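Local coordinates for histidine triad (HIT) protein (Sinorhizobium meliloti, PDB 3NRD) that probably binds nucleotides and acts on their phosphate groups, as other members of the histidine triad (HIT) family do, at residues Q25-N30 / W36-P41; G83-I88 / P109-G114; K72-A77 / A128-E133. All coordinates share one frame; numbering follows the deposited sequence. Where two conformers were deposited one is given.

Contact 1 of 3, residues Q25-N30 / W36-P41; sequences QMRLMN and WLILVP
Arg27 O is held by two neighbours on the opposite strand. Ile38 N donates to Arg27 O at 2.8 Å. Leu37 CA adds a CA-H...O contact to Arg27 O at 3.2 Å. Arg27 N returns a bond to Ile38 O at 2.9 Å, so this antiparallel pair is hydrogen-bonded on both sides. Gln25 and Val40 form the same kind of pair.

Met29 N donates to Trp36 O at 2.8 Å. Leu28 CD1 also lies 3.4 Å from Trp36 O. The Met29 side chain, a selenomethionine modelled in two conformers, lies beside Trp36 and points the same way. In one of the two conformers CG is anti to the backbone N (chi1 179°) and sits over the centre of the indole face. Met29 CG is then 3.5 Å from the centroid of the six-membered ring of Trp36. SE follows over the same face, a Met-aromatic contact less certain than the backbone bonds. Trp36 NE1 is hydrogen-bonded to His95 ND1 on the neighbouring strand 94-99.

On the face that carries Met26, Leu28, Leu37 and Leu39, Leu28 CD1 meets Leu37 CD2 at 3.6 Å. Val67 of helix 54-75 covers Met26, Leu37 and Leu39. This is an antiparallel beta hairpin at the heart of the sheet of this HIT domain, the C-terminal part of a longer protein.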
ATOM      1  N   GLN A  25       1.093   9.754 -13.563  1.00 22.68           N
ATOM      2  CA  GLN A  25       2.227   9.306 -14.351  1.00 23.47           C
ATOM      3  C   GLN A  25       2.593   7.895 -13.895  1.00 23.42           C
ATOM      4  O   GLN A  25       2.491   7.594 -12.704  1.00 22.43           O
ATOM      5  CB  GLN A  25       3.432  10.201 -14.152  1.00 24.71           C
ATOM      6  CG  GLN A  25       3.293  11.580 -14.781  1.00 26.66           C
ATOM      7  CD  GLN A  25       4.450  12.509 -14.463  1.00 28.82           C
ATOM      8  OE1 GLN A  25       5.535  12.057 -14.130  1.00 28.01           O
ATOM      9  NE2 GLN A  25       4.203  13.834 -14.541  1.00 30.41           N
HETATM   10  N   MSE A  26       3.010   7.053 -14.843  1.00 22.83           N
HETATM   11  CA  MSE A  26       3.459   5.691 -14.570  1.00 22.54           C
HETATM   12  C   MSE A  26       4.941   5.602 -14.828  1.00 22.68           C
HETATM   13  O   MSE A  26       5.426   6.051 -15.884  1.00 23.82           O
HETATM   14  CB  MSE A  26       2.798   4.677 -15.488  1.00 22.01           C
HETATM   15  CG  MSE A  26       1.348   4.544 -15.327  1.00 23.67           C
HETATM   16 SE   MSE A  26       0.614   3.081 -16.443  0.75 26.58          SE
HETATM   17  CE  MSE A  26       1.675   1.736 -15.621  1.00 26.93           C
ATOM     18  N   ARG A  27       5.661   5.008 -13.885  1.00 22.04           N
ATOM     19  CA  ARG A  27       7.068   4.725 -14.072  1.00 22.16           C
ATOM     20  C   ARG A  27       7.364   3.305 -13.696  1.00 21.42           C
ATOM     21  O   ARG A  27       6.751   2.780 -12.813  1.00 20.77           O
ATOM     22  CB  ARG A  27       7.919   5.642 -13.233  1.00 22.07           C
ATOM     23  CG  ARG A  27       7.693   7.083 -13.560  1.00 25.18           C
ATOM     24  CD  ARG A  27       8.567   7.999 -12.762  1.00 26.08           C
ATOM     25  NE  ARG A  27       9.914   8.174 -13.290  1.00 27.01           N
ATOM     26  CZ  ARG A  27      10.244   8.921 -14.338  1.00 28.33           C
ATOM     27  NH1 ARG A  27       9.326   9.530 -15.078  1.00 29.94           N
ATOM     28  NH2 ARG A  27      11.525   9.033 -14.671  1.00 29.42           N
ATOM     29  N   LEU A  28       8.330   2.712 -14.378  1.00 21.31           N
ATOM     30  CA  LEU A  28       8.825   1.390 -14.050  1.00 21.02           C
ATOM     31  C   LEU A  28       9.984   1.635 -13.139  1.00 20.83           C
ATOM     32  O   LEU A  28      10.941   2.277 -13.559  1.00 22.77           O
ATOM     33  CB  LEU A  28       9.287   0.656 -15.319  1.00 20.53           C
ATOM     34  CG  LEU A  28       9.984  -0.696 -15.181  1.00 22.63           C
ATOM     35  CD1 LEU A  28       8.971  -1.803 -14.685  1.00 22.72           C
ATOM     36  CD2 LEU A  28      10.692  -1.066 -16.494  1.00 19.59           C
HETATM   37  N   MSE A  29       9.917   1.169 -11.906  1.00 20.14           N
HETATM   38  CA  MSE A  29      11.033   1.253 -10.980  0.50 20.23           C
HETATM   39  C   MSE A  29      12.185   0.505 -11.617  1.00 20.94           C
HETATM   40  O   MSE A  29      11.988  -0.622 -12.104  1.00 20.53           O
HETATM   41  CB  MSE A  29      10.659   0.627  -9.632  0.50 19.81           C
HETATM   42  CG  MSE A  29      11.741   0.633  -8.589  0.50 20.54           C
HETATM   43 SE   MSE A  29      12.168   2.387  -7.964  0.38 20.85          SE
HETATM   44  CE  MSE A  29      10.798   2.579  -6.583  0.50 20.36           C
ATOM     45  N   ASN A  30      13.372   1.118 -11.634  1.00 21.00           N
ATOM     46  CA  ASN A  30      14.476   0.511 -12.324  1.00 21.66           C
ATOM     47  C   ASN A  30      15.180  -0.527 -11.445  1.00 22.24           C
ATOM     48  O   ASN A  30      16.349  -0.383 -11.083  1.00 23.18           O
ATOM     49  CB  ASN A  30      15.432   1.558 -12.830  1.00 22.23           C
ATOM     50  CG  ASN A  30      16.410   1.001 -13.849  1.00 23.90           C
ATOM     51  OD1 ASN A  30      16.278  -0.127 -14.324  1.00 23.97           O
ATOM     52  ND2 ASN A  30      17.380   1.804 -14.200  1.00 25.00           N
ATOM     53  N   TRP A  36       7.898  -3.845 -11.107  1.00 19.44           N
ATOM     54  CA  TRP A  36       7.598  -2.841 -10.077  1.00 18.72           C
ATOM     55  C   TRP A  36       7.332  -1.521 -10.773  1.00 18.10           C
ATOM     56  O   TRP A  36       8.207  -0.993 -11.467  1.00 17.61           O
ATOM     57  CB  TRP A  36       8.797  -2.782  -9.162  1.00 18.74           C
ATOM     58  CG  TRP A  36       8.766  -1.864  -8.010  1.00 18.85           C
ATOM     59  CD1 TRP A  36       7.838  -0.928  -7.705  1.00 20.40           C
ATOM     60  CD2 TRP A  36       9.769  -1.769  -7.025  1.00 18.89           C
ATOM     61  NE1 TRP A  36       8.203  -0.253  -6.588  1.00 21.35           N
ATOM     62  CE2 TRP A  36       9.395  -0.750  -6.146  1.00 20.93           C
ATOM     63  CE3 TRP A  36      10.975  -2.450  -6.807  1.00 22.71           C
ATOM     64  CZ2 TRP A  36      10.173  -0.385  -5.048  1.00 22.94           C
ATOM     65  CZ3 TRP A  36      11.752  -2.092  -5.722  1.00 23.42           C
ATOM     66  CH2 TRP A  36      11.351  -1.070  -4.855  1.00 23.77           C
ATOM     67  N   LEU A  37       6.102  -1.041 -10.623  1.00 17.57           N
ATOM     68  CA  LEU A  37       5.639   0.201 -11.185  1.00 18.21           C
ATOM     69  C   LEU A  37       5.365   1.172 -10.067  1.00 18.74           C
ATOM     70  O   LEU A  37       5.017   0.771  -8.934  1.00 18.82           O
ATOM     71  CB  LEU A  37       4.349  -0.015 -11.936  1.00 17.78           C
ATOM     72  CG  LEU A  37       4.399  -1.108 -13.013  1.00 19.27           C
ATOM     73  CD1 LEU A  37       3.050  -1.188 -13.706  1.00 18.55           C
ATOM     74  CD2 LEU A  37       5.511  -0.870 -14.021  1.00 19.31           C
ATOM     75  N   ILE A  38       5.480   2.449 -10.375  1.00 18.90           N
ATOM     76  CA  ILE A  38       4.934   3.456  -9.491  1.00 19.51           C
ATOM     77  C   ILE A  38       3.973   4.352 -10.236  1.00 18.47           C
ATOM     78  O   ILE A  38       4.171   4.623 -11.426  1.00 19.75           O
ATOM     79  CB  ILE A  38       6.024   4.288  -8.744  1.00 20.20           C
ATOM     80  CG1 ILE A  38       6.877   5.116  -9.669  1.00 23.72           C
ATOM     81  CG2 ILE A  38       6.922   3.340  -7.972  1.00 23.88           C
ATOM     82  CD1 ILE A  38       7.815   6.095  -8.920  1.00 25.95           C
ATOM     83  N   LEU A  39       2.938   4.770  -9.514  1.00 17.40           N
ATOM     84  CA  LEU A  39       1.919   5.684 -10.018  0.50 17.38           C
ATOM     85  C   LEU A  39       2.097   6.979  -9.259  1.00 17.29           C
ATOM     86  O   LEU A  39       2.114   6.967  -8.036  1.00 17.68           O
ATOM     87  CB  LEU A  39       0.512   5.148  -9.808  0.50 16.80           C
ATOM     88  CG  LEU A  39       0.005   4.311 -10.980  0.50 17.22           C
ATOM     89  CD1 LEU A  39       0.797   2.995 -11.084  0.50 17.32           C
ATOM     90  CD2 LEU A  39      -1.487   4.066 -10.842  0.50 14.43           C
ATOM     91  N   VAL A  40       2.267   8.085  -9.972  1.00 17.50           N
ATOM     92  CA  VAL A  40       2.526   9.385  -9.321  1.00 17.12           C
ATOM     93  C   VAL A  40       1.399  10.303  -9.743  1.00 17.06           C
ATOM     94  O   VAL A  40       1.393  10.738 -10.902  1.00 16.94           O
ATOM     95  CB  VAL A  40       3.869   9.959  -9.704  1.00 17.67           C
ATOM     96  CG1 VAL A  40       4.092  11.345  -8.954  1.00 15.61           C
ATOM     97  CG2 VAL A  40       4.970   8.932  -9.417  1.00 15.55           C
ATOM     98  N   PRO A  41       0.411  10.527  -8.850  1.00 17.85           N
ATOM     99  CA  PRO A  41      -0.673  11.464  -9.162  1.00 18.83           C
ATOM    100  C   PRO A  41      -0.101  12.842  -9.391  1.00 19.70           C
ATOM    101  O   PRO A  41       0.669  13.328  -8.562  1.00 20.70           O
ATOM    102  CB  PRO A  41      -1.522  11.490  -7.898  1.00 18.78           C
ATOM    103  CG  PRO A  41      -1.086  10.386  -7.069  1.00 19.26           C
ATOM    104  CD  PRO A  41       0.211   9.880  -7.538  1.00 17.58           C
TER
HETATM  105  O   HOH W   1      10.626  -3.253 -12.114  1.00 17.50           O

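Contact 2 of 3, residues G83-I88 / P109-G114; sequences GALGNI and PVWGFG. With SO4 (sulfate ion), chain H.
Gly83 opens the segment and brings its bare CA close to the indole, with Gly83 CA 4.1 Å from Trp111 CZ2. The setting is probably the histidine triad site of the HIT fold, since His93 and His95 hydrogen-bond the same sulfate ion as the 83-88 backbone. Gly83 and Ala84 pair with a strand of the second subunit, so the sheet continues across the dimer.

Leu85 carries most of the contact. Its CG lies anti to the carbonyl carbon (chi1 -48°), and this sends CD1 over the indole. Leu85 CD1 stands 3.5 Å from the centroid of the five-membered ring of Trp111, 13° off the normal, in a CH-pi contact. Val110 CG2 lies toward the rim of the opposite face. Trp111 sits in a type II turn from Val110 to Phe113, closed by Phe113 N to Val110 O at 3.1 Å. His95 meets the indole edge-to-face. Without the indole, as with an alanine at this position, Leu85 CD1 would probably lose its aromatic face and a gap would open beside Gly83 and His95.

Beyond Leu85 the backbone turns to the anion, which probably came from the crystallisation liquor. Its position is consistent with that of a nucleotide phosphate in relatives. Gly86 N donates to sulfate O1 at 3.1 Å, fairly straight at 164°. Ile88 N reaches sulfate O3 at 3.4 Å, a weak bond.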
ATOM      1  N   GLY A  83       1.545  -0.307  -2.427  1.00 19.17           N
ATOM      2  CA  GLY A  83       2.130   0.397  -1.267  1.00 18.74           C
ATOM      3  C   GLY A  83       2.252   1.880  -1.468  1.00 18.40           C
ATOM      4  O   GLY A  83       2.618   2.315  -2.547  1.00 18.51           O
ATOM      5  N   ALA A  84       1.889   2.656  -0.445  1.00 18.84           N
ATOM      6  CA  ALA A  84       2.063   4.125  -0.423  1.00 19.20           C
ATOM      7  C   ALA A  84       2.804   4.327   0.857  1.00 19.63           C
ATOM      8  O   ALA A  84       2.195   4.183   1.908  1.00 21.11           O
ATOM      9  CB  ALA A  84       0.726   4.875  -0.420  1.00 18.56           C
ATOM     10  N   LEU A  85       4.107   4.577   0.779  1.00 19.88           N
ATOM     11  CA  LEU A  85       4.972   4.657   1.937  1.00 20.52           C
ATOM     12  C   LEU A  85       5.429   6.104   2.080  1.00 20.77           C
ATOM     13  O   LEU A  85       4.839   6.850   2.843  1.00 20.13           O
ATOM     14  CB  LEU A  85       6.136   3.635   1.837  1.00 20.60           C
ATOM     15  CG  LEU A  85       5.730   2.184   1.459  1.00 21.61           C
ATOM     16  CD1 LEU A  85       6.952   1.247   1.373  1.00 20.32           C
ATOM     17  CD2 LEU A  85       4.727   1.639   2.421  1.00 18.65           C
ATOM     18  N   GLY A  86       6.436   6.513   1.305  1.00 21.68           N
ATOM     19  CA  GLY A  86       6.878   7.868   1.292  1.00 22.04           C
ATOM     20  C   GLY A  86       7.668   8.326   2.481  1.00 23.60           C
ATOM     21  O   GLY A  86       7.638   9.514   2.801  1.00 23.97           O
ATOM     22  N   ASN A  87       8.394   7.421   3.120  1.00 24.21           N
ATOM     23  CA  ASN A  87       9.293   7.823   4.188  1.00 26.83           C
ATOM     24  C   ASN A  87      10.512   8.495   3.528  1.00 28.34           C
ATOM     25  O   ASN A  87      11.033   9.440   4.075  1.00 29.82           O
ATOM     26  CB  ASN A  87       9.709   6.650   5.099  1.00 26.58           C
ATOM     27  CG  ASN A  87       8.504   5.921   5.742  1.00 26.96           C
ATOM     28  OD1 ASN A  87       7.447   6.522   5.966  1.00 25.36           O
ATOM     29  ND2 ASN A  87       8.659   4.618   6.014  1.00 21.92           N
ATOM     30  N   ILE A  88      10.876   8.030   2.321  1.00 29.43           N
ATOM     31  CA  ILE A  88      12.062   8.469   1.568  1.00 30.39           C
ATOM     32  C   ILE A  88      11.647   9.726   0.742  1.00 29.58           C
ATOM     33  O   ILE A  88      11.938  10.867   1.096  1.00 29.98           O
ATOM     34  CB  ILE A  88      12.675   7.208   0.762  1.00 30.12           C
ATOM     35  CG1 ILE A  88      13.079   6.074   1.741  1.00 31.66           C
ATOM     36  CG2 ILE A  88      13.872   7.561  -0.124  1.00 31.14           C
ATOM     37  CD1 ILE A  88      13.595   4.739   1.071  1.00 33.04           C
ATOM     38  N   PRO A 109       8.841  -7.852   2.083  1.00 22.30           N
ATOM     39  CA  PRO A 109       8.695  -6.711   1.192  1.00 21.19           C
ATOM     40  C   PRO A 109       9.888  -6.494   0.238  1.00 21.91           C
ATOM     41  O   PRO A 109      11.017  -6.904   0.544  1.00 22.37           O
ATOM     42  CB  PRO A 109       8.603  -5.553   2.161  1.00 21.55           C
ATOM     43  CG  PRO A 109       9.375  -6.024   3.387  1.00 23.21           C
ATOM     44  CD  PRO A 109       9.165  -7.457   3.468  1.00 23.02           C
ATOM     45  N   VAL A 110       9.629  -5.877  -0.922  1.00 21.14           N
ATOM     46  CA  VAL A 110      10.717  -5.514  -1.845  1.00 21.97           C
ATOM     47  C   VAL A 110      11.510  -4.321  -1.293  1.00 22.58           C
ATOM     48  O   VAL A 110      12.721  -4.248  -1.489  1.00 23.34           O
ATOM     49  CB  VAL A 110      10.204  -5.243  -3.286  1.00 21.43           C
ATOM     50  CG1 VAL A 110       9.320  -6.399  -3.739  1.00 20.62           C
ATOM     51  CG2 VAL A 110       9.475  -3.875  -3.421  1.00 21.46           C
ATOM     52  N   TRP A 111      10.825  -3.458  -0.537  1.00 22.94           N
ATOM     53  CA  TRP A 111      11.356  -2.175  -0.080  1.00 23.06           C
ATOM     54  C   TRP A 111      12.501  -2.388   0.881  1.00 24.60           C
ATOM     55  O   TRP A 111      12.377  -3.115   1.872  1.00 24.49           O
ATOM     56  CB  TRP A 111      10.244  -1.355   0.589  1.00 23.52           C
ATOM     57  CG  TRP A 111       9.084  -1.122  -0.342  1.00 21.93           C
ATOM     58  CD1 TRP A 111       9.096  -0.354  -1.457  1.00 21.07           C
ATOM     59  CD2 TRP A 111       7.782  -1.695  -0.257  1.00 21.78           C
ATOM     60  NE1 TRP A 111       7.883  -0.410  -2.087  1.00 21.87           N
ATOM     61  CE2 TRP A 111       7.048  -1.222  -1.371  1.00 22.09           C
ATOM     62  CE3 TRP A 111       7.150  -2.544   0.656  1.00 21.07           C
ATOM     63  CZ2 TRP A 111       5.715  -1.559  -1.587  1.00 21.37           C
ATOM     64  CZ3 TRP A 111       5.833  -2.904   0.419  1.00 22.31           C
ATOM     65  CH2 TRP A 111       5.127  -2.406  -0.688  1.00 22.14           C
ATOM     66  N   GLY A 112      13.635  -1.772   0.552  1.00 24.90           N
ATOM     67  CA  GLY A 112      14.828  -1.866   1.352  1.00 26.08           C
ATOM     68  C   GLY A 112      15.605  -3.159   1.240  1.00 26.77           C
ATOM     69  O   GLY A 112      16.602  -3.318   1.950  1.00 27.70           O
ATOM     70  N   PHE A 113      15.197  -4.063   0.343  1.00 25.81           N
ATOM     71  CA  PHE A 113      15.864  -5.351   0.225  1.00 26.37           C
ATOM     72  C   PHE A 113      16.985  -5.291  -0.818  1.00 26.71           C
ATOM     73  O   PHE A 113      16.736  -5.080  -2.017  1.00 25.82           O
ATOM     74  CB  PHE A 113      14.899  -6.479  -0.147  1.00 25.43           C
ATOM     75  CG  PHE A 113      15.587  -7.814  -0.281  1.00 25.96           C
ATOM     76  CD1 PHE A 113      16.036  -8.476   0.836  1.00 27.18           C
ATOM     77  CD2 PHE A 113      15.805  -8.390  -1.533  1.00 27.21           C
ATOM     78  CE1 PHE A 113      16.693  -9.691   0.728  1.00 27.71           C
ATOM     79  CE2 PHE A 113      16.465  -9.607  -1.663  1.00 25.33           C
ATOM     80  CZ  PHE A 113      16.903 -10.261  -0.531  1.00 28.10           C
ATOM     81  N   GLY A 114      18.205  -5.511  -0.366  1.00 27.86           N
ATOM     82  CA  GLY A 114      19.353  -5.676  -1.269  1.00 29.28           C
ATOM     83  C   GLY A 114      19.631  -4.479  -2.173  1.00 29.21           C
ATOM     84  O   GLY A 114      19.297  -3.353  -1.820  1.00 28.84           O
TER
HETATM   85  S   SO4 H 207       9.115   5.175  -0.883  1.00 29.25           S
HETATM   86  O1  SO4 H 207       7.700   4.810  -0.948  1.00 28.07           O
HETATM   87  O2  SO4 H 207       9.559   5.270  -2.252  1.00 31.15           O
HETATM   88  O3  SO4 H 207       9.331   6.466  -0.277  1.00 30.52           O
HETATM   89  O4  SO4 H 207       9.939   4.246  -0.187  1.00 29.74           O

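Contact 3 of 3, residues K72-A77 / A128-E133; sequences KKATGA and AARIME
Arg130 leans from helix 121-134 toward Ala74 near the end of helix 54-75. Its CB points at the other helix, and Arg130 CB lies 4.7 Å from Ala74 CB. Arg130 CG is at a similar range, 4.4 Å from Ala74 CB. From CG to NE the chain runs extended (chi3 157°), which carries it past the methyl group to the carbonyl. Arg130 CD comes within 3.8 Å of Ala74 O. Arg130 NE then donates to Ala74 O at 2.8 Å, almost perfectly straight at 175°. The oxygen lies in the guanidinium plane, at its edge, while NE is tilted a little from the carbonyl plane. Arg130 CZ follows at 3.6 Å from Ala74 O. At the tip, Arg130 NH2 lies 3.5 Å from Ala74 O.

Beneath this bond Ala74 CB rests against the backbone of the second helix, 4.0 Å from Arg130 O. The small methyl allows the helices to come close at this point. Ile131, beside Arg130, turns inward onto Ile18 of the sheet.

Helix 54-75 ends at Thr75; Gly76 leaves it with a positive phi. Thr75 OG1 accepts from Ala77 N in an ST turn. Ala74 O thus belongs to the last turn of the helix, where the carbonyls gather partial negative charge. A cationic donor there is likely to be favourable, and it ties the C-terminal helix to this helix end.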
ATOM      1  N   LYS A  72      -0.606  -7.884 -13.213  1.00 22.31           N
ATOM      2  CA  LYS A  72      -0.747  -9.294 -12.901  1.00 23.04           C
ATOM      3  C   LYS A  72      -0.945 -10.097 -14.164  1.00 23.89           C
ATOM      4  O   LYS A  72      -0.338 -11.156 -14.330  1.00 24.13           O
ATOM      5  CB  LYS A  72      -1.894  -9.559 -11.924  1.00 23.83           C
ATOM      6  CG  LYS A  72      -1.868 -10.981 -11.313  1.00 24.48           C
ATOM      7  CD  LYS A  72      -2.991 -11.184 -10.244  1.00 27.87           C
ATOM      8  CE  LYS A  72      -3.045 -12.614  -9.618  1.00 31.02           C
ATOM      9  NZ  LYS A  72      -3.747 -12.652  -8.241  1.00 30.20           N
ATOM     10  N   LYS A  73      -1.780  -9.594 -15.064  1.00 24.60           N
ATOM     11  CA  LYS A  73      -1.995 -10.248 -16.356  1.00 26.09           C
ATOM     12  C   LYS A  73      -0.689 -10.302 -17.188  1.00 25.55           C
ATOM     13  O   LYS A  73      -0.333 -11.356 -17.701  1.00 26.22           O
ATOM     14  CB  LYS A  73      -3.147  -9.557 -17.126  1.00 27.37           C
ATOM     15  CG  LYS A  73      -3.658 -10.386 -18.290  1.00 32.83           C
ATOM     16  CD  LYS A  73      -4.809  -9.724 -19.061  1.00 38.70           C
ATOM     17  CE  LYS A  73      -5.204 -10.604 -20.269  1.00 41.86           C
ATOM     18  NZ  LYS A  73      -6.155  -9.906 -21.185  1.00 44.79           N
ATOM     19  N   ALA A  74       0.026  -9.187 -17.274  1.00 23.48           N
ATOM     20  CA  ALA A  74       1.260  -9.113 -18.083  1.00 24.43           C
ATOM     21  C   ALA A  74       2.398 -10.011 -17.545  1.00 24.39           C
ATOM     22  O   ALA A  74       3.164 -10.555 -18.343  1.00 25.41           O
ATOM     23  CB  ALA A  74       1.741  -7.675 -18.220  1.00 22.28           C
ATOM     24  N   THR A  75       2.452 -10.224 -16.229  1.00 23.63           N
ATOM     25  CA  THR A  75       3.559 -10.990 -15.615  1.00 24.35           C
ATOM     26  C   THR A  75       3.216 -12.452 -15.285  1.00 24.79           C
ATOM     27  O   THR A  75       4.111 -13.252 -15.069  1.00 25.14           O
ATOM     28  CB  THR A  75       4.000 -10.343 -14.305  1.00 23.57           C
ATOM     29  OG1 THR A  75       2.867 -10.282 -13.442  1.00 22.82           O
ATOM     30  CG2 THR A  75       4.559  -8.931 -14.541  1.00 22.92           C
ATOM     31  N   GLY A  76       1.937 -12.799 -15.215  1.00 24.25           N
ATOM     32  CA  GLY A  76       1.540 -14.097 -14.658  1.00 24.86           C
ATOM     33  C   GLY A  76       1.836 -14.213 -13.152  1.00 24.54           C
ATOM     34  O   GLY A  76       2.001 -15.305 -12.640  1.00 24.84           O
ATOM     35  N   ALA A  77       1.910 -13.072 -12.455  1.00 23.19           N
ATOM     36  CA  ALA A  77       2.253 -13.021 -11.049  1.00 23.25           C
ATOM     37  C   ALA A  77       1.232 -13.761 -10.175  1.00 23.45           C
ATOM     38  O   ALA A  77       0.044 -13.749 -10.473  1.00 22.84           O
ATOM     39  CB  ALA A  77       2.342 -11.549 -10.595  1.00 21.58           C
ATOM     40  N   ALA A 128       7.436  -2.490 -20.941  1.00 26.65           N
ATOM     41  CA  ALA A 128       6.534  -1.325 -20.915  1.00 26.64           C
ATOM     42  C   ALA A 128       5.398  -1.580 -21.908  1.00 27.26           C
ATOM     43  O   ALA A 128       4.218  -1.441 -21.532  1.00 26.86           O
ATOM     44  CB  ALA A 128       7.257   0.005 -21.218  1.00 26.13           C
ATOM     45  N   ALA A 129       5.758  -2.020 -23.123  1.00 27.75           N
ATOM     46  CA  ALA A 129       4.779  -2.365 -24.174  1.00 28.81           C
ATOM     47  C   ALA A 129       3.772  -3.396 -23.685  1.00 28.50           C
ATOM     48  O   ALA A 129       2.595  -3.249 -23.899  1.00 28.18           O
ATOM     49  CB  ALA A 129       5.466  -2.866 -25.418  1.00 29.07           C
ATOM     50  N   ARG A 130       4.273  -4.395 -22.979  1.00 28.82           N
ATOM     51  CA  ARG A 130       3.488  -5.503 -22.483  1.00 29.02           C
ATOM     52  C   ARG A 130       2.475  -5.031 -21.437  1.00 28.42           C
ATOM     53  O   ARG A 130       1.309  -5.432 -21.460  1.00 27.74           O
ATOM     54  CB  ARG A 130       4.425  -6.535 -21.898  1.00 29.09           C
ATOM     55  CG  ARG A 130       3.942  -7.901 -22.022  1.00 32.27           C
ATOM     56  CD  ARG A 130       4.863  -8.889 -21.300  1.00 34.23           C
ATOM     57  NE  ARG A 130       4.091 -10.088 -20.989  1.00 36.00           N
ATOM     58  CZ  ARG A 130       3.773 -11.049 -21.872  1.00 38.26           C
ATOM     59  NH1 ARG A 130       4.170 -11.006 -23.147  1.00 38.45           N
ATOM     60  NH2 ARG A 130       3.043 -12.081 -21.472  1.00 39.27           N
ATOM     61  N   ILE A 131       2.911  -4.137 -20.553  1.00 27.65           N
ATOM     62  CA  ILE A 131       2.018  -3.554 -19.574  1.00 27.31           C
ATOM     63  C   ILE A 131       0.898  -2.821 -20.302  1.00 28.01           C
ATOM     64  O   ILE A 131      -0.270  -3.121 -20.079  1.00 27.38           O
ATOM     65  CB  ILE A 131       2.758  -2.595 -18.598  1.00 26.73           C
ATOM     66  CG1 ILE A 131       3.737  -3.366 -17.739  1.00 26.00           C
ATOM     67  CG2 ILE A 131       1.796  -1.885 -17.680  1.00 25.78           C
ATOM     68  CD1 ILE A 131       4.915  -2.497 -17.333  1.00 30.59           C
HETATM   69  N   MSE A 132       1.263  -1.932 -21.225  1.00 29.05           N
HETATM   70  CA  MSE A 132       0.282  -1.104 -21.940  1.00 30.19           C
HETATM   71  C   MSE A 132      -0.743  -1.930 -22.724  1.00 30.86           C
HETATM   72  O   MSE A 132      -1.914  -1.540 -22.797  1.00 31.49           O
HETATM   73  CB  MSE A 132       0.970  -0.107 -22.901  1.00 30.70           C
HETATM   74  CG  MSE A 132       1.944   0.876 -22.276  1.00 31.75           C
HETATM   75 SE   MSE A 132       1.254   1.758 -20.772  0.75 31.82          SE
HETATM   76  CE  MSE A 132       0.613   3.262 -21.796  1.00 35.53           C
ATOM     77  N   GLU A 133      -0.306  -3.071 -23.259  1.00 31.39           N
ATOM     78  CA  GLU A 133      -1.181  -4.046 -23.936  1.00 32.40           C
ATOM     79  C   GLU A 133      -2.127  -4.826 -23.043  1.00 31.54           C
ATOM     80  O   GLU A 133      -3.036  -5.496 -23.568  1.00 31.45           O
ATOM     81  CB  GLU A 133      -0.344  -5.092 -24.690  1.00 33.58           C
ATOM     82  CG  GLU A 133       0.353  -4.549 -25.945  1.00 38.43           C
ATOM     83  CD  GLU A 133       1.538  -5.429 -26.443  1.00 42.81           C
ATOM     84  OE1 GLU A 133       1.705  -6.594 -25.979  1.00 43.16           O
ATOM     85  OE2 GLU A 133       2.292  -4.929 -27.312  1.00 45.74           O
TER

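In the fold
From the N terminus, contact 1 comes first and closes the short turn between strands 24-29 and 36-41. The chain then enters helix 54-75, whose end opens contact 3. Strand 79-84 follows and leads into contact 2, which closes a loop holding strand 94-99. Contact 3 closes last, at helix 121-134, so the whole of contact 2 falls within its loop. Contact 1 precedes both. It also touches both: Trp36 packs on Trp111 and Val110, while Leu37 and Met26 pack on Ile131. Contacts 2 and 3 lie on opposite sides of the chain's centre, about 22 Å apart between centres. The hairpin of contact 1 therefore links the sulfate site to the helix pair.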